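Local coordinates for thioredoxin domain-containing protein (Aeropyrum pernix, PDB 3HA9) that is of unknown function but has a thioredoxin-like fold with a disulfide-linked CxxC pair, and may act as an antioxidant oxidoreductase, at residues T23-E28 and M100-I105; I41-A46 and D57-L62; V53-L58 and S130-V135. All coordinates share one frame; numbering follows the deposited sequence. Where two conformers were deposited one is given.

Contact 1 (T23-E28 and M100-I105); sequences TTIDGE and MFRKFI
Ile25 runs its long branch straight out toward the helix, with CG1 anti to the backbone N (chi1 -170°) and CD1 extended beyond it, while Arg102 lays its chain out from CG to NE and brings its guanidinium to the same place. The methyl CD1 ends 3.6 Å above the guanidinium plane of Arg102, over its centre. The other branch joins in, with Ile25 CG2 3.7 Å from Arg102 NH2. CD1 also reaches the aromatic ring of Phe101, whose CD2 is 3.7 Å away, so one isoleucine fills the angle between a buried ring and a surface cation. At the edge of the guanidinium, Arg102 NH2 donates to Asp26 OD1 at 2.9 Å, a salt bridge with a bent N-H...O angle of 140°. Asp26 OD1 lies near the guanidinium plane, while NH2 meets it from 40° out of the carboxylate plane. With an alanine in place of Ile25, a gap is likely to open beside Phe101 and one face of the guanidinium to lose its apolar cover, leaving the group freer to swing. Phe101 goes on into the core, against Met115 and Ala73. The type I turn from Thr24 to Gly27, with Thr24 N bonded to Glu28 O, makes the tip of a G1-bulge beta hairpin, here docked on helix 98-108 beside the edge strand of a thioredoxin-like fold.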
loop_
_atom_site.group_PDB
_atom_site.type_symbol
_atom_site.label_atom_id
_atom_site.label_comp_id
_atom_site.label_asym_id
_atom_site.label_seq_id
_atom_site.Cartn_x
_atom_site.Cartn_y
_atom_site.Cartn_z
ATOM N N THR A 23 -6.566 2.517 -7.832
ATOM C CA THR A 23 -7.195 1.765 -8.927
ATOM C C THR A 23 -6.950 0.278 -8.703
ATOM O O THR A 23 -5.792 -0.163 -8.730
ATOM C CB THR A 23 -6.597 2.131 -10.313
ATOM O OG1 THR A 23 -5.189 1.837 -10.335
ATOM C CG2 THR A 23 -6.815 3.598 -10.641
ATOM N N THR A 24 -8.007 -0.499 -8.477
ATOM C CA THR A 24 -7.814 -1.939 -8.257
ATOM C C THR A 24 -7.381 -2.645 -9.542
ATOM O O THR A 24 -7.501 -2.084 -10.635
ATOM C CB THR A 24 -9.054 -2.641 -7.672
ATOM O OG1 THR A 24 -10.073 -2.754 -8.677
ATOM C CG2 THR A 24 -9.570 -1.899 -6.446
ATOM N N ILE A 25 -6.885 -3.871 -9.402
ATOM C CA ILE A 25 -6.340 -4.649 -10.527
ATOM C C ILE A 25 -7.397 -4.847 -11.615
ATOM O O ILE A 25 -7.074 -5.029 -12.801
ATOM C CB ILE A 25 -5.755 -6.002 -10.032
ATOM C CG1 ILE A 25 -4.964 -6.708 -11.149
ATOM C CG2 ILE A 25 -6.846 -6.887 -9.353
ATOM C CD1 ILE A 25 -4.285 -7.993 -10.727
ATOM N N ASP A 26 -8.658 -4.770 -11.196
ATOM C CA ASP A 26 -9.797 -4.916 -12.088
ATOM C C ASP A 26 -10.265 -3.585 -12.685
ATOM O O ASP A 26 -11.147 -3.562 -13.556
ATOM C CB ASP A 26 -10.924 -5.627 -11.342
ATOM C CG ASP A 26 -10.569 -7.069 -11.010
ATOM O OD1 ASP A 26 -10.129 -7.786 -11.929
ATOM O OD2 ASP A 26 -10.728 -7.491 -9.847
ATOM N N GLY A 27 -9.660 -2.490 -12.226
ATOM C CA GLY A 27 -9.914 -1.161 -12.780
ATOM C C GLY A 27 -10.911 -0.305 -12.019
ATOM O O GLY A 27 -11.302 0.752 -12.506
ATOM N N GLU A 28 -11.323 -0.759 -10.835
ATOM C CA GLU A 28 -12.230 -0.006 -9.960
ATOM C C GLU A 28 -11.468 1.029 -9.123
ATOM O O GLU A 28 -10.470 0.703 -8.485
ATOM C CB GLU A 28 -12.972 -0.968 -9.030
ATOM C CG GLU A 28 -13.720 -0.285 -7.884
ATOM C CD GLU A 28 -14.303 -1.263 -6.869
ATOM O OE1 GLU A 28 -15.251 -0.874 -6.147
ATOM O OE2 GLU A 28 -13.822 -2.414 -6.786
ATOM N N MET A 100 0.997 -12.300 -13.260
ATOM C CA MET A 100 2.114 -12.534 -12.335
ATOM C C MET A 100 1.784 -12.047 -10.938
ATOM O O MET A 100 2.139 -12.704 -9.952
ATOM C CB MET A 100 3.365 -11.815 -12.837
ATOM C CG MET A 100 3.974 -12.456 -14.076
ATOM S SD MET A 100 5.306 -11.473 -14.853
ATOM C CE MET A 100 6.387 -11.300 -13.415
ATOM N N PHE A 101 1.137 -10.881 -10.865
ATOM C CA PHE A 101 0.751 -10.271 -9.600
ATOM C C PHE A 101 -0.255 -11.181 -8.900
ATOM O O PHE A 101 -0.075 -11.517 -7.728
ATOM C CB PHE A 101 0.169 -8.878 -9.892
ATOM C CG PHE A 101 -0.310 -8.097 -8.670
ATOM C CD1 PHE A 101 0.182 -8.326 -7.389
ATOM C CD2 PHE A 101 -1.213 -7.063 -8.860
ATOM C CE1 PHE A 101 -0.276 -7.555 -6.275
ATOM C CE2 PHE A 101 -1.685 -6.285 -7.784
ATOM C CZ PHE A 101 -1.206 -6.521 -6.488
ATOM N N ARG A 102 -1.280 -11.619 -9.637
ATOM C CA ARG A 102 -2.286 -12.547 -9.093
ATOM C C ARG A 102 -1.684 -13.837 -8.592
ATOM O O ARG A 102 -2.057 -14.317 -7.515
ATOM C CB ARG A 102 -3.353 -12.865 -10.144
ATOM C CG ARG A 102 -4.302 -11.717 -10.396
ATOM C CD ARG A 102 -5.390 -12.113 -11.404
ATOM N NE ARG A 102 -6.120 -10.966 -11.959
ATOM C CZ ARG A 102 -7.095 -10.299 -11.342
ATOM N NH1 ARG A 102 -7.485 -10.626 -10.117
ATOM N NH2 ARG A 102 -7.707 -9.301 -11.964
ATOM N N LYS A 103 -0.749 -14.381 -9.372
ATOM C CA LYS A 103 -0.119 -15.643 -9.030
ATOM C C LYS A 103 0.701 -15.530 -7.745
ATOM O O LYS A 103 0.694 -16.439 -6.926
ATOM C CB LYS A 103 0.754 -16.140 -10.195
ATOM C CG LYS A 103 1.447 -17.481 -9.957
ATOM C CD LYS A 103 0.436 -18.582 -9.762
ATOM C CE LYS A 103 1.002 -19.948 -10.067
ATOM N NZ LYS A 103 -0.111 -20.866 -10.383
ATOM N N PHE A 104 1.400 -14.411 -7.590
ATOM C CA PHE A 104 2.186 -14.161 -6.385
ATOM C C PHE A 104 1.270 -14.130 -5.175
ATOM O O PHE A 104 1.527 -14.798 -4.146
ATOM C CB PHE A 104 2.989 -12.851 -6.506
ATOM C CG PHE A 104 3.702 -12.476 -5.255
ATOM C CD1 PHE A 104 4.991 -12.932 -5.012
ATOM C CD2 PHE A 104 3.067 -11.693 -4.280
ATOM C CE1 PHE A 104 5.651 -12.602 -3.811
ATOM C CE2 PHE A 104 3.719 -11.365 -3.082
ATOM C CZ PHE A 104 5.015 -11.820 -2.853
ATOM N N ILE A 105 0.185 -13.370 -5.282
ATOM C CA ILE A 105 -0.761 -13.260 -4.171
ATOM C C ILE A 105 -1.471 -14.592 -3.891
ATOM O O ILE A 105 -1.691 -14.947 -2.712
ATOM C CB ILE A 105 -1.766 -12.079 -4.389
ATOM C CG1 ILE A 105 -1.004 -10.753 -4.473
ATOM C CG2 ILE A 105 -2.862 -12.055 -3.287
ATOM C CD1 ILE A 105 -0.268 -10.325 -3.164
#

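Contact 2 (I41-A46 and D57-L62); sequences ILWFMA and DLLDRL
Trp43 NE1 is hydrogen-bonded to Asp132 OD1, a bond that probably helps fix the rotation of the indole, and Leu59 CD1 from the helix lies over the CG-CD2-CE3 side of the ring system so held, where the two rings join. Leu59 CD1 sits 3.6 Å from both CE3 and CD2 of Trp43. It stands 3.4 Å off the indole plane, displaced toward the rim, while Met45 CG lies 3.6 Å above the other side of the ring and over its centre. The tryptophan is therefore packed between a neighbour on its own strand and the helix. CG of Trp43 is anti to its backbone N (chi1 178°), which swings the ring toward helix 52-65. The two methyls of Leu59 divide the work: CD1 takes the indole, and CD2 goes to Ile41 CD1 at a looser 4.1 Å. Ile41 and Trp43 alternate with Leu42, so both point to the same side of the strand. Cys52 and Ala56 of the helix also touch the indole, while Leu59 reaches on to Trp113. The contact across the two segments is apolar and joins the first strand and the helix of the beta-alpha-beta unit 39-45, 52-65 and 69-75, the arrangement by which a thioredoxin-like fold packs its CxxC helix against the central sheet.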
loop_
_atom_site.group_PDB
_atom_site.type_symbol
_atom_site.label_atom_id
_atom_site.label_comp_id
_atom_site.label_asym_id
_atom_site.label_seq_id
_atom_site.Cartn_x
_atom_site.Cartn_y
_atom_site.Cartn_z
ATOM N N ILE A 41 -3.350 -1.287 5.780
ATOM C CA ILE A 41 -1.946 -1.446 5.429
ATOM C C ILE A 41 -1.758 -1.355 3.912
ATOM O O ILE A 41 -2.275 -2.196 3.177
ATOM C CB ILE A 41 -1.375 -2.803 5.965
ATOM C CG1 ILE A 41 -1.588 -2.906 7.487
ATOM C CG2 ILE A 41 0.099 -2.964 5.527
ATOM C CD1 ILE A 41 -1.015 -4.167 8.127
ATOM N N LEU A 42 -1.033 -0.326 3.455
ATOM C CA LEU A 42 -0.660 -0.217 2.049
ATOM C C LEU A 42 0.680 -0.915 1.883
ATOM O O LEU A 42 1.660 -0.536 2.516
ATOM C CB LEU A 42 -0.555 1.253 1.601
ATOM C CG LEU A 42 -1.762 2.151 1.863
ATOM C CD1 LEU A 42 -1.538 3.514 1.173
ATOM C CD2 LEU A 42 -3.031 1.506 1.336
ATOM N N TRP A 43 0.714 -1.966 1.072
ATOM C CA TRP A 43 1.947 -2.706 0.889
ATOM C C TRP A 43 2.416 -2.512 -0.551
ATOM O O TRP A 43 1.805 -3.057 -1.474
ATOM C CB TRP A 43 1.707 -4.188 1.173
ATOM C CG TRP A 43 2.947 -5.022 0.962
ATOM C CD1 TRP A 43 4.244 -4.621 1.126
ATOM C CD2 TRP A 43 2.992 -6.380 0.544
ATOM N NE1 TRP A 43 5.099 -5.652 0.825
ATOM C CE2 TRP A 43 4.356 -6.747 0.465
ATOM C CE3 TRP A 43 2.011 -7.325 0.201
ATOM C CZ2 TRP A 43 4.774 -8.033 0.069
ATOM C CZ3 TRP A 43 2.433 -8.626 -0.194
ATOM C CH2 TRP A 43 3.805 -8.959 -0.243
ATOM N N PHE A 44 3.493 -1.731 -0.719
ATOM C CA PHE A 44 4.049 -1.446 -2.054
ATOM C C PHE A 44 5.047 -2.531 -2.372
ATOM O O PHE A 44 5.993 -2.736 -1.616
ATOM C CB PHE A 44 4.730 -0.077 -2.052
ATOM C CG PHE A 44 3.759 1.066 -1.922
ATOM C CD1 PHE A 44 3.275 1.696 -3.077
ATOM C CD2 PHE A 44 3.288 1.483 -0.661
ATOM C CE1 PHE A 44 2.359 2.748 -2.982
ATOM C CE2 PHE A 44 2.364 2.541 -0.552
ATOM C CZ PHE A 44 1.897 3.158 -1.690
ATOM N N MET A 45 4.811 -3.241 -3.476
ATOM C CA MET A 45 5.571 -4.468 -3.752
ATOM C C MET A 45 5.712 -4.735 -5.247
ATOM O O MET A 45 5.252 -3.943 -6.072
ATOM C CB MET A 45 4.969 -5.669 -2.988
ATOM C CG MET A 45 3.431 -5.847 -3.093
ATOM S SD MET A 45 2.792 -6.321 -4.723
ATOM C CE MET A 45 3.311 -8.023 -4.766
ATOM N N ALA A 46 6.385 -5.834 -5.575
ATOM C CA ALA A 46 6.532 -6.313 -6.957
ATOM C C ALA A 46 6.582 -7.818 -6.880
ATOM O O ALA A 46 7.068 -8.377 -5.879
ATOM C CB ALA A 46 7.826 -5.756 -7.585
ATOM N N ASP A 57 4.089 -13.544 4.040
ATOM C CA ASP A 57 3.935 -14.463 5.180
ATOM C C ASP A 57 3.465 -13.715 6.439
ATOM O O ASP A 57 2.493 -14.122 7.084
ATOM C CB ASP A 57 5.240 -15.238 5.394
ATOM C CG ASP A 57 5.197 -16.159 6.618
ATOM O OD1 ASP A 57 5.008 -17.382 6.435
ATOM O OD2 ASP A 57 5.371 -15.663 7.759
ATOM N N LEU A 58 4.110 -12.586 6.735
ATOM C CA LEU A 58 3.750 -11.772 7.900
ATOM C C LEU A 58 2.353 -11.188 7.829
ATOM O O LEU A 58 1.605 -11.255 8.800
ATOM C CB LEU A 58 4.764 -10.653 8.131
ATOM C CG LEU A 58 6.183 -11.076 8.466
ATOM C CD1 LEU A 58 6.940 -9.879 9.039
ATOM C CD2 LEU A 58 6.164 -12.234 9.477
ATOM N N LEU A 59 2.014 -10.601 6.687
ATOM C CA LEU A 59 0.697 -10.024 6.502
ATOM C C LEU A 59 -0.445 -11.064 6.569
ATOM O O LEU A 59 -1.543 -10.763 7.034
ATOM C CB LEU A 59 0.680 -9.223 5.199
ATOM C CG LEU A 59 1.628 -8.015 5.179
ATOM C CD1 LEU A 59 1.687 -7.395 3.752
ATOM C CD2 LEU A 59 1.174 -6.972 6.190
ATOM N N ASP A 60 -0.171 -12.287 6.118
ATOM C CA ASP A 60 -1.150 -13.384 6.213
ATOM C C ASP A 60 -1.503 -13.663 7.663
ATOM O O ASP A 60 -2.682 -13.793 8.033
ATOM C CB ASP A 60 -0.568 -14.668 5.604
ATOM C CG ASP A 60 -0.502 -14.633 4.096
ATOM O OD1 ASP A 60 -1.218 -13.829 3.463
ATOM O OD2 ASP A 60 0.288 -15.429 3.532
ATOM N N ARG A 61 -0.468 -13.758 8.480
ATOM C CA ARG A 61 -0.658 -14.070 9.884
ATOM C C ARG A 61 -1.345 -12.925 10.593
ATOM O O ARG A 61 -2.244 -13.158 11.398
ATOM C CB ARG A 61 0.678 -14.407 10.543
ATOM C CG ARG A 61 1.198 -15.757 10.092
ATOM C CD ARG A 61 2.707 -15.784 10.054
ATOM N NE ARG A 61 3.278 -15.737 11.395
ATOM C CZ ARG A 61 4.581 -15.733 11.642
ATOM N NH1 ARG A 61 5.449 -15.780 10.639
ATOM N NH2 ARG A 61 5.012 -15.677 12.889
ATOM N N LEU A 62 -0.958 -11.688 10.272
ATOM C CA LEU A 62 -1.571 -10.531 10.925
ATOM C C LEU A 62 -3.038 -10.388 10.520
ATOM O O LEU A 62 -3.881 -10.038 11.349
ATOM C CB LEU A 62 -0.770 -9.253 10.641
ATOM C CG LEU A 62 0.601 -9.247 11.333
ATOM C CD1 LEU A 62 1.535 -8.234 10.704
ATOM C CD2 LEU A 62 0.445 -8.984 12.823
#

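Contact 3 (V53-L58 and S130-V135); sequences VYMADL and SIDYIV
Met55 lies against the carboxylate of Asp132, its CB and CG each 3.5 Å from Asp132 OD1, with CB also 3.6 Å from OD2. This is where the CxxC helix of the thioredoxin-like fold faces the start of strand 133-138, about one turn on from Cys52, which is disulfide-linked to Cys49. The two side chains meet obliquely, and both have CG anti to the backbone N; for Asp132 (chi1 -171°) that carries the carboxylate toward the helix. Met55 then bends at chi2 and chi3, turning its sulfur away from a straight path. SD comes to 4.2 Å from Ile134 CG1, two residues further along the chain, and CE curls back to 4.0 Å from Asp132 OD1. Met55 thus touches the carboxylate of Asp132 with CB, CG and CE and the apolar Ile134 with its sulfur.

The carboxylate is buried, but both its oxygens have polar partners: OD2 is hydrogen-bonded to Ser51 OG, within the CxxC motif, and OD1 is taken by Trp43. These bonds probably hold the carboxylate in its orientation, with Met55 closing over part of it. Met55 also touches Trp43 of the adjoining strand 39-45, so it lies over the seam between the two strands. The backbone leading into Asp132 is shaped by an ST turn, in which the Asp132 N-H points back at Ser130 OG, with the N 3.2 Å from OG and the bond nearly straight at 161°.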
loop_
_atom_site.group_PDB
_atom_site.type_symbol
_atom_site.label_atom_id
_atom_site.label_comp_id
_atom_site.label_asym_id
_atom_site.label_seq_id
_atom_site.Cartn_x
_atom_site.Cartn_y
_atom_site.Cartn_z
ATOM N N VAL A 53 8.127 -12.256 -0.442
ATOM C CA VAL A 53 7.579 -13.549 -0.033
ATOM C C VAL A 53 7.476 -13.627 1.496
ATOM O O VAL A 53 6.438 -14.066 2.043
ATOM C CB VAL A 53 8.393 -14.737 -0.626
ATOM C CG1 VAL A 53 7.884 -16.073 -0.092
ATOM C CG2 VAL A 53 8.303 -14.710 -2.168
ATOM N N TYR A 54 8.548 -13.225 2.182
ATOM C CA TYR A 54 8.518 -13.187 3.645
ATOM C C TYR A 54 7.498 -12.147 4.144
ATOM O O TYR A 54 6.745 -12.410 5.091
ATOM C CB TYR A 54 9.914 -12.924 4.249
ATOM C CG TYR A 54 9.852 -12.703 5.742
ATOM C CD1 TYR A 54 9.502 -13.748 6.600
ATOM C CD2 TYR A 54 10.100 -11.442 6.301
ATOM C CE1 TYR A 54 9.410 -13.550 7.975
ATOM C CE2 TYR A 54 10.015 -11.238 7.674
ATOM C CZ TYR A 54 9.672 -12.299 8.505
ATOM O OH TYR A 54 9.579 -12.123 9.869
ATOM N N MET A 55 7.477 -10.957 3.535
ATOM C CA MET A 55 6.464 -9.964 3.947
ATOM C C MET A 55 5.043 -10.507 3.783
ATOM O O MET A 55 4.178 -10.265 4.623
ATOM C CB MET A 55 6.618 -8.619 3.191
ATOM C CG MET A 55 5.700 -7.502 3.735
ATOM S SD MET A 55 5.814 -7.135 5.522
ATOM C CE MET A 55 7.498 -6.657 5.580
ATOM N N ALA A 56 4.794 -11.249 2.705
ATOM C CA ALA A 56 3.457 -11.800 2.486
ATOM C C ALA A 56 3.101 -12.763 3.624
ATOM O O ALA A 56 1.981 -12.754 4.134
ATOM C CB ALA A 56 3.368 -12.501 1.127
ATOM N N ASP A 57 4.089 -13.544 4.040
ATOM C CA ASP A 57 3.935 -14.463 5.180
ATOM C C ASP A 57 3.465 -13.715 6.439
ATOM O O ASP A 57 2.493 -14.122 7.084
ATOM C CB ASP A 57 5.240 -15.238 5.394
ATOM C CG ASP A 57 5.197 -16.159 6.618
ATOM O OD1 ASP A 57 5.008 -17.382 6.435
ATOM O OD2 ASP A 57 5.371 -15.663 7.759
ATOM N N LEU A 58 4.110 -12.586 6.735
ATOM C CA LEU A 58 3.750 -11.772 7.900
ATOM C C LEU A 58 2.353 -11.188 7.829
ATOM O O LEU A 58 1.605 -11.255 8.800
ATOM C CB LEU A 58 4.764 -10.653 8.131
ATOM C CG LEU A 58 6.183 -11.076 8.466
ATOM C CD1 LEU A 58 6.940 -9.879 9.039
ATOM C CD2 LEU A 58 6.164 -12.234 9.477
ATOM N N SER A 130 11.279 1.636 -1.522
ATOM C CA SER A 130 11.750 0.298 -1.966
ATOM C C SER A 130 10.605 -0.496 -2.565
ATOM O O SER A 130 9.458 -0.027 -2.563
ATOM C CB SER A 130 12.312 -0.486 -0.773
ATOM O OG SER A 130 11.249 -0.945 0.066
ATOM N N ILE A 131 10.917 -1.685 -3.081
ATOM C CA ILE A 131 9.889 -2.584 -3.617
ATOM C C ILE A 131 9.283 -3.517 -2.558
ATOM O O ILE A 131 8.618 -4.488 -2.897
ATOM C CB ILE A 131 10.437 -3.426 -4.807
ATOM C CG1 ILE A 131 11.620 -4.278 -4.351
ATOM C CG2 ILE A 131 10.826 -2.510 -5.975
ATOM C CD1 ILE A 131 12.122 -5.256 -5.413
ATOM N N ASP A 132 9.514 -3.216 -1.283
ATOM C CA ASP A 132 8.861 -3.936 -0.185
ATOM C C ASP A 132 8.678 -2.914 0.926
ATOM O O ASP A 132 9.436 -2.867 1.901
ATOM C CB ASP A 132 9.690 -5.159 0.253
ATOM C CG ASP A 132 8.959 -6.063 1.250
ATOM O OD1 ASP A 132 7.860 -5.702 1.716
ATOM O OD2 ASP A 132 9.520 -7.134 1.619
ATOM N N TYR A 133 7.652 -2.089 0.772
ATOM C CA TYR A 133 7.501 -0.902 1.607
ATOM C C TYR A 133 6.097 -0.876 2.152
ATOM O O TYR A 133 5.147 -1.151 1.434
ATOM C CB TYR A 133 7.783 0.360 0.757
ATOM C CG TYR A 133 7.820 1.669 1.537
ATOM C CD1 TYR A 133 9.004 2.113 2.136
ATOM C CD2 TYR A 133 6.676 2.473 1.641
ATOM C CE1 TYR A 133 9.037 3.311 2.837
ATOM C CE2 TYR A 133 6.696 3.681 2.364
ATOM C CZ TYR A 133 7.886 4.087 2.945
ATOM O OH TYR A 133 7.930 5.260 3.656
ATOM N N ILE A 134 5.975 -0.528 3.430
ATOM C CA ILE A 134 4.720 -0.636 4.165
ATOM C C ILE A 134 4.307 0.745 4.670
ATOM O O ILE A 134 5.135 1.474 5.225
ATOM C CB ILE A 134 4.915 -1.611 5.375
ATOM C CG1 ILE A 134 5.006 -3.072 4.893
ATOM C CG2 ILE A 134 3.829 -1.420 6.453
ATOM C CD1 ILE A 134 3.669 -3.676 4.474
ATOM N N VAL A 135 3.058 1.132 4.419
ATOM C CA VAL A 135 2.439 2.285 5.107
ATOM C C VAL A 135 1.236 1.787 5.911
ATOM O O VAL A 135 0.316 1.182 5.350
ATOM C CB VAL A 135 1.974 3.368 4.108
ATOM C CG1 VAL A 135 1.375 4.585 4.854
ATOM C CG2 VAL A 135 3.139 3.809 3.246
#

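In the fold
From the N terminus, the chain passes helix 3-18 and enters the hairpin of 23-28, which waits until helix 98-108 to close contact 1 over 71 intervening residues. Strand 39-45 and helix 52-65 come inside that span, so contact 2, a short closure of ten residues, is nested within contact 1. Contact 3 starts on the same helix, sharing Asp57 and Leu58 with contact 2, and returns from strand 133-138; it therefore crosses contact 1. Contacts 2 and 3, with centres about 5 Å apart, join one helix to two neighbouring antiparallel strands. Phe104 packs on Trp43, Met45 and Val53, linking the helix of contact 1 to both.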